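Local coordinates for petrobactin-binding protein YclQ (Bacillus subtilis subsp. subtilis str. 168, PDB 3GFV) that binds iron-free and ferric petrobactin and its precursor 3,4-dihydroxybenzoic acid, serving the ABC transporter YclNOPQ in the uptake of ferric-petrobactin, at residues 163-174 with 197-205; 229-240 with 265-276. All coordinates share one frame; numbering follows the deposited sequence.

How the interactions relate
Running from the N terminus, the chain leaves the long helix 146-170, enters strand 173-180, makes an antiparallel hairpin with strand 183-187 and passes through helix 195-198; interaction 1 then closes this loop by setting residues 197-205 against 163-174. Interaction 2 opens later, at 229-240, and closes after helices 246-250 and 259-262, when 265-276 comes alongside. The two loops therefore follow in series, neither nested nor crossed. They meet in one sheet, where strand 173-180 lies between 203-204 and 230-235, and 266-268 adds to 230-235. The seam is probably hydrogen-bonded, Asn173 N to Asp229 OD2 (2.8 Å) and Tyr230 N to Asn173 O (2.9 Å).

Interaction 1 of 2, residues 163-174 with 197-205; sequences VKKTAEKLNKNG and HDVFGVAPA
Gly174 pairs with Pro204 in a parallel beta bridge, bonded through Ala203 O and Ala205 N on either side of the proline, where the C-terminal lobe's sheet begins, just after the long helix 146-170, the lobe-spanning helix typical of class III solute-binding proteins. Gly174 N donates to Ala203 O at 2.8 Å, almost in line with that carbonyl (177° at the oxygen). Its own O accepts a hydrogen bond from Ala205 N at 2.9 Å, with the donor lifted out of the carbonyl plane, and the edge of the His197 ring also reaches it through CE1. That ring is held in place by ND1, which donates to Val202 O at 2.8 Å, while Pro204 CB lies over one face. Because Gly174 carries no side chain, Val202 CG1 can close to 3.7 Å from its N.

One residue earlier, Asn173 has CG tucked between its backbone N and carbonyl carbon (chi1 61°), which lays the amide along Ala205, Asn173 OD1 lying 3.5 Å from Ala205 CB.

Phe200 makes the junction with the helix. Its CB and the near part of the ring touch Val163 CG1, the ring meeting this methyl obliquely and continuing to Ile288 and Val291 of helix 281-296. Its carbonyl O faces the helix flank, receiving a CA-H...O contact from Lys164 CA at 3.2 Å. Between helix and strand, a water lies close to Ala167 O and Lys172 O and accepts a hydrogen bond from Ala203 N at 3.0 Å.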
loop_
_atom_site.group_PDB
_atom_site.type_symbol
_atom_site.label_atom_id
_atom_site.label_comp_id
_atom_site.label_asym_id
_atom_site.label_seq_id
_atom_site.Cartn_x
_atom_site.Cartn_y
_atom_site.Cartn_z
ATOM N N VAL A 163 11.346 -14.230 -0.977
ATOM C CA VAL A 163 10.817 -14.070 0.378
ATOM C C VAL A 163 9.889 -15.231 0.732
ATOM O O VAL A 163 9.884 -15.715 1.867
ATOM C CB VAL A 163 10.117 -12.707 0.618
ATOM C CG1 VAL A 163 8.805 -12.629 -0.136
ATOM C CG2 VAL A 163 9.867 -12.488 2.139
ATOM N N LYS A 164 9.142 -15.703 -0.253
ATOM C CA LYS A 164 8.242 -16.822 -0.040
ATOM C C LYS A 164 9.036 -18.077 0.316
ATOM O O LYS A 164 8.654 -18.823 1.229
ATOM C CB LYS A 164 7.352 -17.047 -1.261
ATOM C CG LYS A 164 6.454 -18.262 -1.167
ATOM C CD LYS A 164 5.449 -18.302 -2.311
ATOM C CE LYS A 164 5.066 -19.746 -2.630
ATOM N NZ LYS A 164 3.612 -19.900 -2.890
ATOM N N LYS A 165 10.138 -18.308 -0.387
ATOM C CA LYS A 165 10.993 -19.451 -0.069
ATOM C C LYS A 165 11.525 -19.347 1.369
ATOM O O LYS A 165 11.487 -20.322 2.130
ATOM C CB LYS A 165 12.123 -19.619 -1.096
ATOM C CG LYS A 165 12.860 -20.932 -0.955
ATOM C CD LYS A 165 13.686 -21.267 -2.191
ATOM C CE LYS A 165 12.839 -21.935 -3.261
ATOM N NZ LYS A 165 13.684 -22.348 -4.407
ATOM N N THR A 166 11.983 -18.160 1.744
ATOM C CA THR A 166 12.455 -17.903 3.100
ATOM C C THR A 166 11.342 -18.154 4.112
ATOM O O THR A 166 11.558 -18.797 5.150
ATOM C CB THR A 166 12.936 -16.444 3.234
ATOM O OG1 THR A 166 14.069 -16.239 2.378
ATOM C CG2 THR A 166 13.313 -16.123 4.668
ATOM N N ALA A 167 10.152 -17.632 3.828
ATOM C CA ALA A 167 9.031 -17.796 4.762
ATOM C C ALA A 167 8.703 -19.279 4.962
ATOM O O ALA A 167 8.420 -19.719 6.077
ATOM C CB ALA A 167 7.800 -17.047 4.273
ATOM N N GLU A 168 8.721 -20.037 3.872
ATOM C CA GLU A 168 8.342 -21.450 3.933
ATOM C C GLU A 168 9.420 -22.321 4.578
ATOM O O GLU A 168 9.106 -23.349 5.186
ATOM C CB GLU A 168 7.921 -21.953 2.543
ATOM C CG GLU A 168 6.580 -21.323 2.122
ATOM C CD GLU A 168 6.154 -21.646 0.691
ATOM O OE1 GLU A 168 6.962 -22.220 -0.068
ATOM O OE2 GLU A 168 4.998 -21.318 0.334
ATOM N N LYS A 169 10.679 -21.901 4.476
ATOM C CA LYS A 169 11.778 -22.619 5.129
ATOM C C LYS A 169 11.670 -22.645 6.645
ATOM O O LYS A 169 12.095 -23.603 7.290
ATOM C CB LYS A 169 13.129 -22.013 4.747
ATOM C CG LYS A 169 13.810 -22.704 3.586
ATOM C CD LYS A 169 14.823 -21.814 2.866
ATOM C CE LYS A 169 15.460 -22.592 1.706
ATOM N NZ LYS A 169 16.078 -21.783 0.625
ATOM N N LEU A 170 11.106 -21.586 7.215
ATOM C CA LEU A 170 11.142 -21.356 8.649
ATOM C C LEU A 170 10.274 -22.319 9.412
ATOM O O LEU A 170 10.588 -22.648 10.560
ATOM C CB LEU A 170 10.655 -19.932 8.939
ATOM C CG LEU A 170 11.673 -18.833 8.663
ATOM C CD1 LEU A 170 10.989 -17.476 8.802
ATOM C CD2 LEU A 170 12.842 -18.931 9.633
ATOM N N ASN A 171 9.172 -22.756 8.801
ATOM C CA ASN A 171 8.184 -23.554 9.532
ATOM C C ASN A 171 7.719 -22.802 10.759
ATOM O O ASN A 171 7.665 -23.330 11.883
ATOM C CB ASN A 171 8.748 -24.909 9.938
ATOM C CG ASN A 171 8.898 -25.827 8.761
ATOM O OD1 ASN A 171 7.962 -25.990 7.973
ATOM N ND2 ASN A 171 10.078 -26.421 8.616
ATOM N N LYS A 172 7.429 -21.534 10.537
ATOM C CA LYS A 172 6.965 -20.673 11.621
ATOM C C LYS A 172 5.789 -19.878 11.071
ATOM O O LYS A 172 5.638 -19.757 9.848
ATOM C CB LYS A 172 8.065 -19.690 12.016
ATOM C CG LYS A 172 9.321 -20.348 12.579
ATOM C CD LYS A 172 9.041 -20.974 13.945
ATOM C CE LYS A 172 10.282 -21.671 14.484
ATOM N NZ LYS A 172 10.028 -22.271 15.830
ATOM N N ASN A 173 4.974 -19.294 11.951
ATOM C CA ASN A 173 3.823 -18.540 11.464
ATOM C C ASN A 173 3.919 -17.060 11.827
ATOM O O ASN A 173 4.857 -16.637 12.510
ATOM C CB ASN A 173 2.506 -19.145 11.961
ATOM C CG ASN A 173 2.402 -19.136 13.477
ATOM O OD1 ASN A 173 2.909 -18.226 14.131
ATOM N ND2 ASN A 173 1.724 -20.139 14.039
ATOM N N GLY A 174 2.963 -16.279 11.337
ATOM C CA GLY A 174 2.983 -14.840 11.568
ATOM C C GLY A 174 1.589 -14.299 11.809
ATOM O O GLY A 174 0.592 -14.799 11.259
ATOM N N HIS A 197 0.746 -12.808 3.939
ATOM C CA HIS A 197 0.424 -14.232 3.770
ATOM C C HIS A 197 0.174 -14.645 2.324
ATOM O O HIS A 197 0.692 -15.688 1.870
ATOM C CB HIS A 197 -0.810 -14.585 4.603
ATOM C CG HIS A 197 -0.714 -14.133 6.017
ATOM N ND1 HIS A 197 0.215 -14.654 6.901
ATOM C CD2 HIS A 197 -1.432 -13.224 6.720
ATOM C CE1 HIS A 197 0.068 -14.074 8.075
ATOM N NE2 HIS A 197 -0.930 -13.202 7.994
ATOM N N ASP A 198 -0.613 -13.847 1.600
ATOM C CA ASP A 198 -1.105 -14.252 0.288
ATOM C C ASP A 198 -0.017 -14.195 -0.776
ATOM O O ASP A 198 -0.039 -14.955 -1.744
ATOM C CB ASP A 198 -2.268 -13.353 -0.139
ATOM C CG ASP A 198 -3.423 -13.387 0.846
ATOM O OD1 ASP A 198 -3.666 -14.458 1.449
ATOM O OD2 ASP A 198 -4.073 -12.345 1.021
ATOM N N VAL A 199 0.929 -13.289 -0.593
ATOM C CA VAL A 199 1.935 -13.027 -1.616
ATOM C C VAL A 199 3.308 -13.448 -1.115
ATOM O O VAL A 199 4.025 -14.172 -1.802
ATOM C CB VAL A 199 1.942 -11.537 -1.997
ATOM C CG1 VAL A 199 3.011 -11.248 -3.026
ATOM C CG2 VAL A 199 0.577 -11.146 -2.552
ATOM N N PHE A 200 3.651 -13.025 0.109
ATOM C CA PHE A 200 4.988 -13.261 0.642
ATOM C C PHE A 200 5.133 -14.630 1.289
ATOM O O PHE A 200 6.238 -15.016 1.674
ATOM C CB PHE A 200 5.393 -12.192 1.671
ATOM C CG PHE A 200 5.368 -10.782 1.136
ATOM C CD1 PHE A 200 5.401 -10.551 -0.229
ATOM C CD2 PHE A 200 5.309 -9.696 2.011
ATOM C CE1 PHE A 200 5.367 -9.254 -0.718
ATOM C CE2 PHE A 200 5.283 -8.376 1.539
ATOM C CZ PHE A 200 5.311 -8.156 0.167
ATOM N N GLY A 201 4.020 -15.340 1.457
ATOM C CA GLY A 201 4.098 -16.739 1.860
ATOM C C GLY A 201 4.207 -17.048 3.351
ATOM O O GLY A 201 4.443 -18.202 3.733
ATOM N N VAL A 202 4.044 -16.039 4.205
ATOM C CA VAL A 202 4.110 -16.272 5.656
ATOM C C VAL A 202 2.891 -17.076 6.091
ATOM O O VAL A 202 1.754 -16.717 5.795
ATOM C CB VAL A 202 4.213 -14.938 6.478
ATOM C CG1 VAL A 202 4.161 -15.215 7.997
ATOM C CG2 VAL A 202 5.512 -14.156 6.093
ATOM N N ALA A 203 3.107 -18.204 6.768
ATOM C CA ALA A 203 1.958 -18.975 7.239
ATOM C C ALA A 203 1.152 -18.162 8.274
ATOM O O ALA A 203 1.727 -17.622 9.214
ATOM C CB ALA A 203 2.433 -20.284 7.875
ATOM N N PRO A 204 -0.175 -18.075 8.098
ATOM C CA PRO A 204 -0.967 -17.315 9.070
ATOM C C PRO A 204 -1.019 -18.053 10.394
ATOM O O PRO A 204 -1.249 -19.269 10.413
ATOM C CB PRO A 204 -2.368 -17.279 8.447
ATOM C CG PRO A 204 -2.206 -17.731 7.033
ATOM C CD PRO A 204 -0.999 -18.604 6.998
ATOM N N ALA A 205 -0.787 -17.343 11.492
ATOM C CA ALA A 205 -0.984 -17.905 12.820
ATOM C C ALA A 205 -2.470 -18.161 13.102
ATOM O O ALA A 205 -2.822 -19.021 13.914
ATOM C CB ALA A 205 -0.380 -16.976 13.898
HETATM O O HOH W 1 5.988 -18.645 7.497
#

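Interaction 2 of 2, residues 229-240 with 265-276; sequences DYLFVIDRGTAI and HVIYLDSATWYL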
loop_
_atom_site.group_PDB
_atom_site.type_symbol
_atom_site.label_atom_id
_atom_site.label_comp_id
_atom_site.label_asym_id
_atom_site.label_seq_id
_atom_site.Cartn_x
_atom_site.Cartn_y
_atom_site.Cartn_z
ATOM N N ASP A 229 4.726 -16.843 15.932
ATOM C CA ASP A 229 6.190 -16.860 15.940
ATOM C C ASP A 229 6.767 -15.522 15.498
ATOM O O ASP A 229 7.805 -15.090 15.998
ATOM C CB ASP A 229 6.680 -17.957 14.990
ATOM C CG ASP A 229 6.175 -19.323 15.394
ATOM O OD1 ASP A 229 6.290 -19.631 16.601
ATOM O OD2 ASP A 229 5.628 -20.048 14.529
ATOM N N TYR A 230 6.092 -14.888 14.533
ATOM C CA TYR A 230 6.456 -13.557 14.034
ATOM C C TYR A 230 5.276 -12.617 14.170
ATOM O O TYR A 230 4.143 -12.993 13.888
ATOM C CB TYR A 230 6.907 -13.607 12.555
ATOM C CG TYR A 230 8.229 -14.296 12.422
ATOM C CD1 TYR A 230 9.418 -13.562 12.312
ATOM C CD2 TYR A 230 8.307 -15.687 12.492
ATOM C CE1 TYR A 230 10.646 -14.209 12.228
ATOM C CE2 TYR A 230 9.531 -16.336 12.421
ATOM C CZ TYR A 230 10.692 -15.595 12.284
ATOM O OH TYR A 230 11.906 -16.252 12.221
ATOM N N LEU A 231 5.542 -11.396 14.621
ATOM C CA LEU A 231 4.475 -10.421 14.815
ATOM C C LEU A 231 4.782 -9.167 13.991
ATOM O O LEU A 231 5.762 -8.470 14.245
ATOM C CB LEU A 231 4.325 -10.080 16.302
ATOM C CG LEU A 231 3.218 -9.064 16.648
ATOM C CD1 LEU A 231 1.839 -9.604 16.323
ATOM C CD2 LEU A 231 3.294 -8.710 18.152
ATOM N N PHE A 232 3.946 -8.918 12.992
ATOM C CA PHE A 232 4.108 -7.767 12.106
ATOM C C PHE A 232 3.216 -6.650 12.610
ATOM O O PHE A 232 2.002 -6.836 12.732
ATOM C CB PHE A 232 3.704 -8.159 10.688
ATOM C CG PHE A 232 4.589 -9.207 10.083
ATOM C CD1 PHE A 232 5.718 -8.840 9.361
ATOM C CD2 PHE A 232 4.304 -10.560 10.252
ATOM C CE1 PHE A 232 6.551 -9.810 8.776
ATOM C CE2 PHE A 232 5.135 -11.537 9.675
ATOM C CZ PHE A 232 6.264 -11.159 8.964
ATOM N N VAL A 233 3.810 -5.498 12.917
ATOM C CA VAL A 233 3.039 -4.407 13.514
ATOM C C VAL A 233 3.030 -3.155 12.646
ATOM O O VAL A 233 4.093 -2.689 12.199
ATOM C CB VAL A 233 3.619 -4.022 14.874
ATOM C CG1 VAL A 233 2.778 -2.939 15.511
ATOM C CG2 VAL A 233 3.658 -5.251 15.779
ATOM N N ILE A 234 1.835 -2.600 12.451
ATOM C CA ILE A 234 1.661 -1.304 11.775
ATOM C C ILE A 234 1.009 -0.396 12.785
ATOM O O ILE A 234 0.094 -0.817 13.490
ATOM C CB ILE A 234 0.760 -1.457 10.541
ATOM C CG1 ILE A 234 1.493 -2.293 9.490
ATOM C CG2 ILE A 234 0.399 -0.098 9.926
ATOM C CD1 ILE A 234 0.551 -2.968 8.544
ATOM N N ASP A 235 1.488 0.836 12.885
ATOM C CA ASP A 235 0.900 1.775 13.833
ATOM C C ASP A 235 0.151 2.880 13.091
ATOM O O ASP A 235 0.768 3.756 12.472
ATOM C CB ASP A 235 1.979 2.379 14.708
ATOM C CG ASP A 235 1.394 3.065 15.934
ATOM O OD1 ASP A 235 0.491 3.903 15.760
ATOM O OD2 ASP A 235 1.789 2.709 17.051
ATOM N N ARG A 236 -1.178 2.837 13.148
ATOM C CA ARG A 236 -1.985 3.810 12.402
ATOM C C ARG A 236 -1.734 5.225 12.919
ATOM O O ARG A 236 -1.694 6.183 12.143
ATOM C CB ARG A 236 -3.473 3.482 12.508
ATOM C CG ARG A 236 -4.375 4.463 11.748
ATOM C CD ARG A 236 -5.845 4.123 11.895
ATOM N NE ARG A 236 -6.688 5.106 11.210
ATOM C CZ ARG A 236 -7.150 6.220 11.774
ATOM N NH1 ARG A 236 -6.865 6.499 13.044
ATOM N NH2 ARG A 236 -7.906 7.058 11.065
ATOM N N GLY A 237 -1.564 5.348 14.228
ATOM C CA GLY A 237 -1.292 6.649 14.831
ATOM C C GLY A 237 -0.015 7.224 14.237
ATOM O O GLY A 237 0.013 8.371 13.784
ATOM N N THR A 238 1.045 6.422 14.223
ATOM C CA THR A 238 2.318 6.896 13.687
ATOM C C THR A 238 2.158 7.309 12.237
ATOM O O THR A 238 2.706 8.332 11.801
ATOM C CB THR A 238 3.406 5.820 13.806
ATOM O OG1 THR A 238 3.533 5.447 15.181
ATOM C CG2 THR A 238 4.742 6.346 13.303
ATOM N N ALA A 239 1.378 6.533 11.495
ATOM C CA ALA A 239 1.184 6.773 10.060
ATOM C C ALA A 239 0.586 8.148 9.768
ATOM O O ALA A 239 0.934 8.808 8.772
ATOM C CB ALA A 239 0.300 5.700 9.471
ATOM N N ILE A 240 -0.338 8.568 10.621
ATOM C CA ILE A 240 -1.079 9.798 10.372
ATOM C C ILE A 240 -0.681 10.976 11.249
ATOM O O ILE A 240 -1.303 12.034 11.166
ATOM C CB ILE A 240 -2.595 9.572 10.513
ATOM C CG1 ILE A 240 -2.961 9.230 11.960
ATOM C CG2 ILE A 240 -3.052 8.466 9.562
ATOM C CD1 ILE A 240 -4.448 9.085 12.174
ATOM N N HIS A 265 11.138 -11.393 17.482
ATOM C CA HIS A 265 10.617 -11.404 16.116
ATOM C C HIS A 265 9.367 -10.548 15.981
ATOM O O HIS A 265 8.388 -10.963 15.356
ATOM C CB HIS A 265 10.355 -12.833 15.639
ATOM C CG HIS A 265 11.604 -13.648 15.525
ATOM N ND1 HIS A 265 12.724 -13.183 14.870
ATOM C CD2 HIS A 265 11.922 -14.879 15.991
ATOM C CE1 HIS A 265 13.678 -14.096 14.939
ATOM N NE2 HIS A 265 13.213 -15.139 15.601
ATOM N N VAL A 266 9.396 -9.379 16.612
ATOM C CA VAL A 266 8.420 -8.344 16.309
ATOM C C VAL A 266 9.019 -7.523 15.179
ATOM O O VAL A 266 10.164 -7.070 15.255
ATOM C CB VAL A 266 8.086 -7.462 17.532
ATOM C CG1 VAL A 266 7.003 -6.444 17.159
ATOM C CG2 VAL A 266 7.587 -8.333 18.680
ATOM N N ILE A 267 8.252 -7.380 14.112
ATOM C CA ILE A 267 8.708 -6.643 12.932
ATOM C C ILE A 267 7.900 -5.363 12.833
ATOM O O ILE A 267 6.681 -5.399 12.619
ATOM C CB ILE A 267 8.555 -7.529 11.702
ATOM C CG1 ILE A 267 9.435 -8.780 11.898
ATOM C CG2 ILE A 267 8.864 -6.757 10.390
ATOM C CD1 ILE A 267 9.127 -9.919 10.940
ATOM N N TYR A 268 8.578 -4.236 13.049
ATOM C CA TYR A 268 7.923 -2.934 13.023
ATOM C C TYR A 268 7.966 -2.407 11.591
ATOM O O TYR A 268 8.999 -1.934 11.119
ATOM C CB TYR A 268 8.602 -1.962 13.980
ATOM C CG TYR A 268 8.581 -2.458 15.400
ATOM C CD1 TYR A 268 7.502 -2.189 16.225
ATOM C CD2 TYR A 268 9.613 -3.242 15.901
ATOM C CE1 TYR A 268 7.468 -2.660 17.532
ATOM C CE2 TYR A 268 9.580 -3.710 17.202
ATOM C CZ TYR A 268 8.507 -3.412 18.008
ATOM O OH TYR A 268 8.469 -3.880 19.304
ATOM N N LEU A 269 6.838 -2.514 10.911
ATOM C CA LEU A 269 6.748 -2.110 9.514
ATOM C C LEU A 269 6.728 -0.587 9.438
ATOM O O LEU A 269 6.421 0.082 10.417
ATOM C CB LEU A 269 5.515 -2.734 8.852
ATOM C CG LEU A 269 5.566 -4.273 8.745
ATOM C CD1 LEU A 269 4.242 -4.876 8.259
ATOM C CD2 LEU A 269 6.772 -4.777 7.902
ATOM N N ASP A 270 7.100 -0.045 8.281
ATOM C CA ASP A 270 7.063 1.402 8.059
ATOM C C ASP A 270 5.608 1.831 7.944
ATOM O O ASP A 270 5.018 1.775 6.870
ATOM C CB ASP A 270 7.853 1.692 6.772
ATOM C CG ASP A 270 7.721 3.133 6.281
ATOM O OD1 ASP A 270 7.095 3.985 6.940
ATOM O OD2 ASP A 270 8.256 3.397 5.191
ATOM N N SER A 271 5.023 2.272 9.065
ATOM C CA SER A 271 3.575 2.424 9.145
ATOM C C SER A 271 3.023 3.392 8.106
ATOM O O SER A 271 1.985 3.126 7.488
ATOM C CB SER A 271 3.156 2.862 10.548
ATOM O OG SER A 271 3.607 1.912 11.527
ATOM N N ALA A 272 3.704 4.517 7.920
ATOM C CA ALA A 272 3.247 5.494 6.921
ATOM C C ALA A 272 3.130 4.881 5.517
ATOM O O ALA A 272 2.127 5.066 4.827
ATOM C CB ALA A 272 4.167 6.734 6.907
ATOM N N THR A 273 4.145 4.136 5.095
ATOM C CA THR A 273 4.088 3.489 3.791
ATOM C C THR A 273 2.992 2.428 3.730
ATOM O O THR A 273 2.215 2.372 2.777
ATOM C CB THR A 273 5.454 2.890 3.431
ATOM O OG1 THR A 273 6.394 3.959 3.291
ATOM C CG2 THR A 273 5.391 2.096 2.118
ATOM N N TRP A 274 2.905 1.592 4.771
ATOM C CA TRP A 274 1.941 0.499 4.760
ATOM C C TRP A 274 0.489 0.958 4.846
ATOM O O TRP A 274 -0.394 0.366 4.208
ATOM C CB TRP A 274 2.256 -0.525 5.865
ATOM C CG TRP A 274 3.414 -1.397 5.531
ATOM C CD1 TRP A 274 4.728 -1.034 5.478
ATOM C CD2 TRP A 274 3.366 -2.787 5.195
ATOM N NE1 TRP A 274 5.507 -2.119 5.135
ATOM C CE2 TRP A 274 4.688 -3.197 4.920
ATOM C CE3 TRP A 274 2.329 -3.718 5.068
ATOM C CZ2 TRP A 274 5.009 -4.516 4.560
ATOM C CZ3 TRP A 274 2.644 -5.027 4.705
ATOM C CH2 TRP A 274 3.977 -5.409 4.460
ATOM N N TYR A 275 0.256 2.037 5.596
ATOM C CA TYR A 275 -1.096 2.543 5.802
ATOM C C TYR A 275 -1.542 3.548 4.725
ATOM O O TYR A 275 -2.678 3.495 4.256
ATOM C CB TYR A 275 -1.207 3.164 7.195
ATOM C CG TYR A 275 -2.606 3.618 7.520
ATOM C CD1 TYR A 275 -3.611 2.688 7.764
ATOM C CD2 TYR A 275 -2.921 4.964 7.574
ATOM C CE1 TYR A 275 -4.902 3.095 8.075
ATOM C CE2 TYR A 275 -4.208 5.382 7.883
ATOM C CZ TYR A 275 -5.193 4.437 8.127
ATOM O OH TYR A 275 -6.479 4.845 8.428
ATOM N N LEU A 276 -0.645 4.431 4.308
ATOM C CA LEU A 276 -1.031 5.498 3.373
ATOM C C LEU A 276 -0.739 5.118 1.937
ATOM O O LEU A 276 -1.272 5.723 1.008
ATOM C CB LEU A 276 -0.251 6.767 3.659
ATOM C CG LEU A 276 -0.432 7.303 5.082
ATOM C CD1 LEU A 276 0.524 8.463 5.334
ATOM C CD2 LEU A 276 -1.888 7.684 5.351
HETATM O O HOH W 2 5.384 -0.378 13.046
#
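Tyr230 lays CE1 over one face of the His265 ring in an offset stack, centroids 4.4 Å apart and planes turned by 27°, while Ile267 CD1 sits at the edge of the tyrosine ring. This pair marks the start of two parallel strands, 230-235 and 266-268, joined by a helical crossover in the beta-alpha-beta manner of the periplasmic binding protein fold. Further along, Leu269 CD1 stands over the centre of one face of Trp274, whose edge faces Asp270 O and whose NE1 binds Glu290 of helix 281-296. Val266 CG1 covers part of a face of Tyr268.

The strands themselves are joined by a parallel ladder, in which Ile267 N donates to Leu231 O at 2.7 Å and Val233 N to Ile267 O at 2.9 Å. Leu231, Val233, Val266 and Tyr268 share one face of the sheet, towards helix 246-250. On the other, Phe232 and Ile267 lie side by side, CE1 of the phenyl ring 3.4 Å from the isoleucine CD1. Where the second strand gives way to helix 271-276, Ser271 OG takes over as acceptor for Asp235 N (2.7 Å), and a water donates to both Val233 O and Leu269 O. Asp235 caps helix 236-240, OD1 accepting from Thr238 N; its OD2 is bound by Ser245 N.

The two helices cross nearly at right angles (94°), with Ala239 CB against Tyr275 CB. Arg104 makes a cation-pi contact with Tyr275, and a phosphate ion, probably from the crystallisation liquor, lies near its OH; this is consistent with a place by the cleft between the lobes. Arg236, extended from CG to NE, passes over the tyrosine: CG rests on a ring face, and NE donates to Tyr275 OH at 2.8 Å, the oxygen slightly tilted from the guanidinium plane.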